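Local structure of acetylornithine aminotransferase (Aquifex aeolicus, 2EH6) at residues A[69-75]-A[272-278]; A[98-102]-A[249-253]. The protein catalyses the pyridoxal-phosphate-dependent transfer of an amino group from N(2)-acetyl-L-ornithine to 2-oxoglutarate, a step of arginine biosynthesis, working as a homodimer. All blocks are in the same frame, centred on the assembly; numbering follows the deposited sequence.

How the contacts relate
From the N terminus, the chain first passes 69-75, at the start of helix 70-81, then 98-102 in helix 95-112, which follows strand 87-92. It next builds most of the mixed sheet that holds strands 87-92 and 250-255 before returning through 249-253, which closes contact 2 over 146 intervening residues. Shortly afterwards 272-278 enters helix 275-308 and closes contact 1 over 196, so contact 2 is nested within contact 1. Contact 1 joins two helix starts; contact 2 seats a helix on the sheet. Their centres lie about 14 Å apart, and Ile249 links them by packing against Leu75, its CD1 3.9 Å from Leu75 CD2. Both contacts also touch the second subunit.

Contact 1 (A[69-75]-A[272-278]); sequences NPWQEEL and GGNPLAC
Trp71 lays its indole against Pro275 where the first turns of helices 70-81 and 275-308 meet. Followed outward, its CB lies 3.9 Å from Cys278 CB. With chi1 at 41°, CG sits between the backbone N and the carbonyl carbon, which turns the ring toward 272-278. CD1 then meets Cys278 SG at 3.7 Å, the sulfur standing at the ring edge. NE1 gives Gly273 O a weak hydrogen bond at 2.9 Å; the same N-H also reaches Asn69 OD1 weakly. CD2 and CE2 lie beneath the pyrrolidine: Pro275 CB is 3.7 Å from the centroid of the five-membered ring and 16° off its normal, a CH-pi contact over the face. On the six-membered ring, CZ2 approaches Pro275 CD at 3.7 Å. Asn69 CA and Pro70 CD lie over the opposite face, toward its rim.

Gln72 NE2 gives Gly273 O a straighter bond, 2.9 Å at 151°, from above the carbonyl plane, its strongest partner being Asn65 OD1. Replacing Trp71 by alanine would take away the indole and is likely to open a gap beside Pro275 and Cys278, leaving Gln72 as the one donor here to Gly273 O. Gly273, at positive phi, lets Gln72 NE2 come close to its CA. At the N-cap of helix 275-308, Asn274 OD1 accepts from Ala277 N at 2.8 Å. The contact borders the subunit interface, where Phe14 of the second subunit packs on Trp71, and Gly272 closely follows Thr270, which binds pyridoxal phosphate. The chemistry thus implies a buried carbonyl shared by two side-chain donors, one straighter and one weak, with apolar packing fixing the indole alongside.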
loop_
_atom_site.group_PDB
_atom_site.type_symbol
_atom_site.label_atom_id
_atom_site.label_comp_id
_atom_site.label_asym_id
_atom_site.label_seq_id
_atom_site.Cartn_x
_atom_site.Cartn_y
_atom_site.Cartn_z
ATOM N N ASN A 69 18.136 -5.742 -2.316
ATOM C CA ASN A 69 17.046 -6.498 -2.933
ATOM C C ASN A 69 17.330 -6.581 -4.434
ATOM O O ASN A 69 16.778 -5.811 -5.222
ATOM C CB ASN A 69 15.696 -5.797 -2.706
ATOM C CG ASN A 69 15.175 -5.962 -1.288
ATOM O OD1 ASN A 69 14.050 -6.414 -1.088
ATOM N ND2 ASN A 69 15.984 -5.585 -0.300
ATOM N N PRO A 70 18.199 -7.520 -4.848
ATOM C CA PRO A 70 18.568 -7.705 -6.258
ATOM C C PRO A 70 17.377 -7.821 -7.208
ATOM O O PRO A 70 17.442 -7.393 -8.361
ATOM C CB PRO A 70 19.412 -8.977 -6.226
ATOM C CG PRO A 70 20.049 -8.919 -4.862
ATOM C CD PRO A 70 18.882 -8.511 -3.997
ATOM N N TRP A 71 16.293 -8.421 -6.729
ATOM C CA TRP A 71 15.096 -8.573 -7.551
ATOM C C TRP A 71 14.520 -7.204 -7.908
ATOM O O TRP A 71 13.888 -7.048 -8.952
ATOM C CB TRP A 71 14.064 -9.426 -6.814
ATOM C CG TRP A 71 13.972 -9.113 -5.363
ATOM C CD1 TRP A 71 13.241 -8.118 -4.781
ATOM C CD2 TRP A 71 14.663 -9.779 -4.300
ATOM N NE1 TRP A 71 13.433 -8.123 -3.423
ATOM C CE2 TRP A 71 14.303 -9.132 -3.099
ATOM C CE3 TRP A 71 15.552 -10.863 -4.245
ATOM C CZ2 TRP A 71 14.801 -9.529 -1.854
ATOM C CZ3 TRP A 71 16.050 -11.260 -3.005
ATOM C CH2 TRP A 71 15.671 -10.591 -1.825
ATOM N N GLN A 72 14.729 -6.217 -7.041
ATOM C CA GLN A 72 14.255 -4.859 -7.320
ATOM C C GLN A 72 15.065 -4.297 -8.495
ATOM O O GLN A 72 14.514 -3.669 -9.401
ATOM C CB GLN A 72 14.423 -3.956 -6.085
ATOM C CG GLN A 72 13.248 -4.020 -5.100
ATOM C CD GLN A 72 13.477 -3.198 -3.833
ATOM O OE1 GLN A 72 13.915 -2.047 -3.888
ATOM N NE2 GLN A 72 13.168 -3.788 -2.687
ATOM N N GLU A 73 16.375 -4.527 -8.477
ATOM C CA GLU A 73 17.242 -4.054 -9.558
ATOM C C GLU A 73 16.793 -4.619 -10.900
ATOM O O GLU A 73 16.652 -3.883 -11.872
ATOM C CB GLU A 73 18.696 -4.478 -9.321
ATOM C CG GLU A 73 19.433 -3.700 -8.258
ATOM C CD GLU A 73 19.650 -2.245 -8.631
ATOM O OE1 GLU A 73 19.569 -1.906 -9.834
ATOM O OE2 GLU A 73 19.919 -1.443 -7.715
ATOM N N GLU A 74 16.574 -5.933 -10.946
ATOM C CA GLU A 74 16.161 -6.596 -12.179
ATOM C C GLU A 74 14.867 -6.054 -12.766
ATOM O O GLU A 74 14.784 -5.810 -13.967
ATOM C CB GLU A 74 16.010 -8.107 -11.969
ATOM C CG GLU A 74 15.106 -8.753 -13.021
ATOM C CD GLU A 74 15.140 -10.269 -13.019
ATOM O OE1 GLU A 74 15.034 -10.875 -11.928
ATOM O OE2 GLU A 74 15.255 -10.854 -14.121
ATOM N N LEU A 75 13.850 -5.883 -11.925
ATOM C CA LEU A 75 12.573 -5.373 -12.401
ATOM C C LEU A 75 12.698 -3.908 -12.816
ATOM O O LEU A 75 12.165 -3.498 -13.845
ATOM C CB LEU A 75 11.504 -5.523 -11.311
ATOM C CG LEU A 75 10.094 -5.084 -11.711
ATOM C CD1 LEU A 75 9.674 -5.810 -12.987
ATOM C CD2 LEU A 75 9.121 -5.373 -10.566
ATOM N N GLY A 272 7.420 -2.571 0.281
ATOM C CA GLY A 272 7.829 -2.210 -1.063
ATOM C C GLY A 272 9.015 -2.968 -1.630
ATOM O O GLY A 272 10.061 -3.068 -0.984
ATOM N N GLY A 273 8.845 -3.510 -2.836
ATOM C CA GLY A 273 9.928 -4.226 -3.495
ATOM C C GLY A 273 10.290 -5.589 -2.936
ATOM O O GLY A 273 11.414 -6.064 -3.114
ATOM N N ASN A 274 9.344 -6.228 -2.263
ATOM C CA ASN A 274 9.591 -7.543 -1.699
ATOM C C ASN A 274 9.800 -8.506 -2.882
ATOM O O ASN A 274 9.347 -8.244 -3.992
ATOM C CB ASN A 274 8.396 -7.954 -0.833
ATOM C CG ASN A 274 7.146 -8.150 -1.640
ATOM O OD1 ASN A 274 6.997 -9.164 -2.324
ATOM N ND2 ASN A 274 6.238 -7.173 -1.588
ATOM N N PRO A 275 10.497 -9.629 -2.657
ATOM C CA PRO A 275 10.746 -10.589 -3.742
ATOM C C PRO A 275 9.528 -11.231 -4.413
ATOM O O PRO A 275 9.608 -11.638 -5.569
ATOM C CB PRO A 275 11.677 -11.617 -3.090
ATOM C CG PRO A 275 11.307 -11.545 -1.634
ATOM C CD PRO A 275 11.145 -10.063 -1.408
ATOM N N LEU A 276 8.403 -11.308 -3.710
ATOM C CA LEU A 276 7.213 -11.910 -4.302
ATOM C C LEU A 276 6.610 -10.976 -5.353
ATOM O O LEU A 276 6.279 -11.396 -6.462
ATOM C CB LEU A 276 6.181 -12.217 -3.217
ATOM C CG LEU A 276 4.994 -13.071 -3.671
ATOM C CD1 LEU A 276 5.490 -14.459 -4.047
ATOM C CD2 LEU A 276 3.962 -13.158 -2.562
ATOM N N ALA A 277 6.476 -9.703 -4.999
ATOM C CA ALA A 277 5.927 -8.707 -5.909
ATOM C C ALA A 277 6.833 -8.533 -7.129
ATOM O O ALA A 277 6.362 -8.418 -8.266
ATOM C CB ALA A 277 5.777 -7.368 -5.179
ATOM N N CYS A 278 8.136 -8.506 -6.894
ATOM C CA CYS A 278 9.081 -8.331 -7.990
ATOM C C CYS A 278 9.129 -9.536 -8.925
ATOM O O CYS A 278 9.330 -9.385 -10.125
ATOM C CB CYS A 278 10.471 -8.016 -7.437
ATOM S SG CYS A 278 10.595 -6.345 -6.703
#

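Contact 2 (A[98-102]-A[249-253]); sequences SVEAA and IGAIL
Helix 95-112, whose first residues, Gly95 and Thr96, bind pyridoxal phosphate, packs on the mixed sheet of this class-III aminotransferase that holds strands 87-92 and 250-255, and here its first two turns meet strand 250-255. The axes of the short segments 98-102 and 250-253 approach to 7.3 Å at 28°, so helix and strand run nearly parallel. Ser98 faces the strand backbone at the closest pair of CA atoms, 5.2 Å from Ala251. Its OG lies anti to its own carbonyl carbon (chi1 -63°), which brings it to 2.8 Å from Ala251 N and 3.4 Å from Gly250 C. The hydroxyl has two carbonyl partners, Ser94 O, the stronger, and Leu239 O, between which its one proton must be shared or alternate. Gly250 suits this approach, because a CB there would fall 2.6 Å from Ser98 OG.

Ile252 carries the apolar part, its two branches dividing the helix surface. CG2 sits over the backbone of the turn, tight at 2.9 Å from Ser98 O, an oxygen that also accepts from Ala102 N within the helix; Ala102 CB lies 4.1 Å from the same methyl. CD1, at the end of the other branch, meets Ala101 CB at 3.8 Å. Around these atoms, strand 250-255 lies between strands 87-92 and 236-239, its backbone bonded to both. Phe90 on the former touches Ala101 and Ile252, Val236 on the latter touches Ala102, and Met4 of the second subunit packs on Ile252.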
loop_
_atom_site.group_PDB
_atom_site.type_symbol
_atom_site.label_atom_id
_atom_site.label_comp_id
_atom_site.label_asym_id
_atom_site.label_seq_id
_atom_site.Cartn_x
_atom_site.Cartn_y
_atom_site.Cartn_z
ATOM N N SER A 98 2.022 4.968 -4.835
ATOM C CA SER A 98 2.875 5.416 -5.931
ATOM C C SER A 98 2.668 6.898 -6.224
ATOM O O SER A 98 3.630 7.648 -6.342
ATOM C CB SER A 98 2.601 4.582 -7.187
ATOM O OG SER A 98 2.937 3.227 -6.953
ATOM N N VAL A 99 1.416 7.324 -6.341
ATOM C CA VAL A 99 1.147 8.730 -6.600
ATOM C C VAL A 99 1.687 9.560 -5.435
ATOM O O VAL A 99 2.240 10.643 -5.636
ATOM C CB VAL A 99 -0.363 8.975 -6.796
ATOM C CG1 VAL A 99 -0.675 10.465 -6.739
ATOM C CG2 VAL A 99 -0.795 8.405 -8.146
ATOM N N GLU A 100 1.547 9.043 -4.218
ATOM C CA GLU A 100 2.044 9.744 -3.039
ATOM C C GLU A 100 3.558 9.961 -3.159
ATOM O O GLU A 100 4.067 11.047 -2.854
ATOM C CB GLU A 100 1.747 8.940 -1.768
ATOM C CG GLU A 100 0.270 8.817 -1.400
ATOM C CD GLU A 100 -0.218 9.937 -0.488
ATOM O OE1 GLU A 100 0.605 10.768 -0.048
ATOM O OE2 GLU A 100 -1.431 9.980 -0.196
ATOM N N ALA A 101 4.275 8.924 -3.592
ATOM C CA ALA A 101 5.729 9.009 -3.750
ATOM C C ALA A 101 6.091 10.051 -4.805
ATOM O O ALA A 101 7.082 10.764 -4.659
ATOM C CB ALA A 101 6.304 7.647 -4.146
ATOM N N ALA A 102 5.288 10.129 -5.864
ATOM C CA ALA A 102 5.531 11.087 -6.939
ATOM C C ALA A 102 5.372 12.527 -6.454
ATOM O O ALA A 102 6.204 13.385 -6.760
ATOM C CB ALA A 102 4.582 10.827 -8.105
ATOM N N ILE A 249 1.534 -4.429 -6.004
ATOM C CA ILE A 249 2.806 -3.788 -6.309
ATOM C C ILE A 249 2.528 -2.406 -6.875
ATOM O O ILE A 249 1.473 -2.156 -7.454
ATOM C CB ILE A 249 3.630 -4.620 -7.334
ATOM C CG1 ILE A 249 5.039 -4.031 -7.486
ATOM C CG2 ILE A 249 2.914 -4.646 -8.680
ATOM C CD1 ILE A 249 5.992 -4.904 -8.324
ATOM N N GLY A 250 3.481 -1.501 -6.692
ATOM C CA GLY A 250 3.326 -0.159 -7.208
ATOM C C GLY A 250 4.719 0.398 -7.419
ATOM O O GLY A 250 5.699 -0.183 -6.960
ATOM N N ALA A 251 4.817 1.512 -8.127
ATOM C CA ALA A 251 6.122 2.113 -8.344
ATOM C C ALA A 251 6.039 3.433 -9.063
ATOM O O ALA A 251 5.045 3.745 -9.726
ATOM C CB ALA A 251 7.012 1.165 -9.146
ATOM N N ILE A 252 7.084 4.232 -8.896
ATOM C CA ILE A 252 7.172 5.471 -9.634
ATOM C C ILE A 252 8.500 5.336 -10.356
ATOM O O ILE A 252 9.441 4.715 -9.844
ATOM C CB ILE A 252 7.201 6.737 -8.746
ATOM C CG1 ILE A 252 8.375 6.687 -7.772
ATOM C CG2 ILE A 252 5.870 6.901 -8.037
ATOM C CD1 ILE A 252 8.623 8.030 -7.079
ATOM N N LEU A 253 8.549 5.869 -11.567
ATOM C CA LEU A 253 9.755 5.847 -12.372
ATOM C C LEU A 253 9.971 7.320 -12.666
ATOM O O LEU A 253 9.052 8.006 -13.113
ATOM C CB LEU A 253 9.526 5.066 -13.672
ATOM C CG LEU A 253 10.764 4.650 -14.478
ATOM C CD1 LEU A 253 10.341 3.759 -15.632
ATOM C CD2 LEU A 253 11.505 5.881 -14.982
#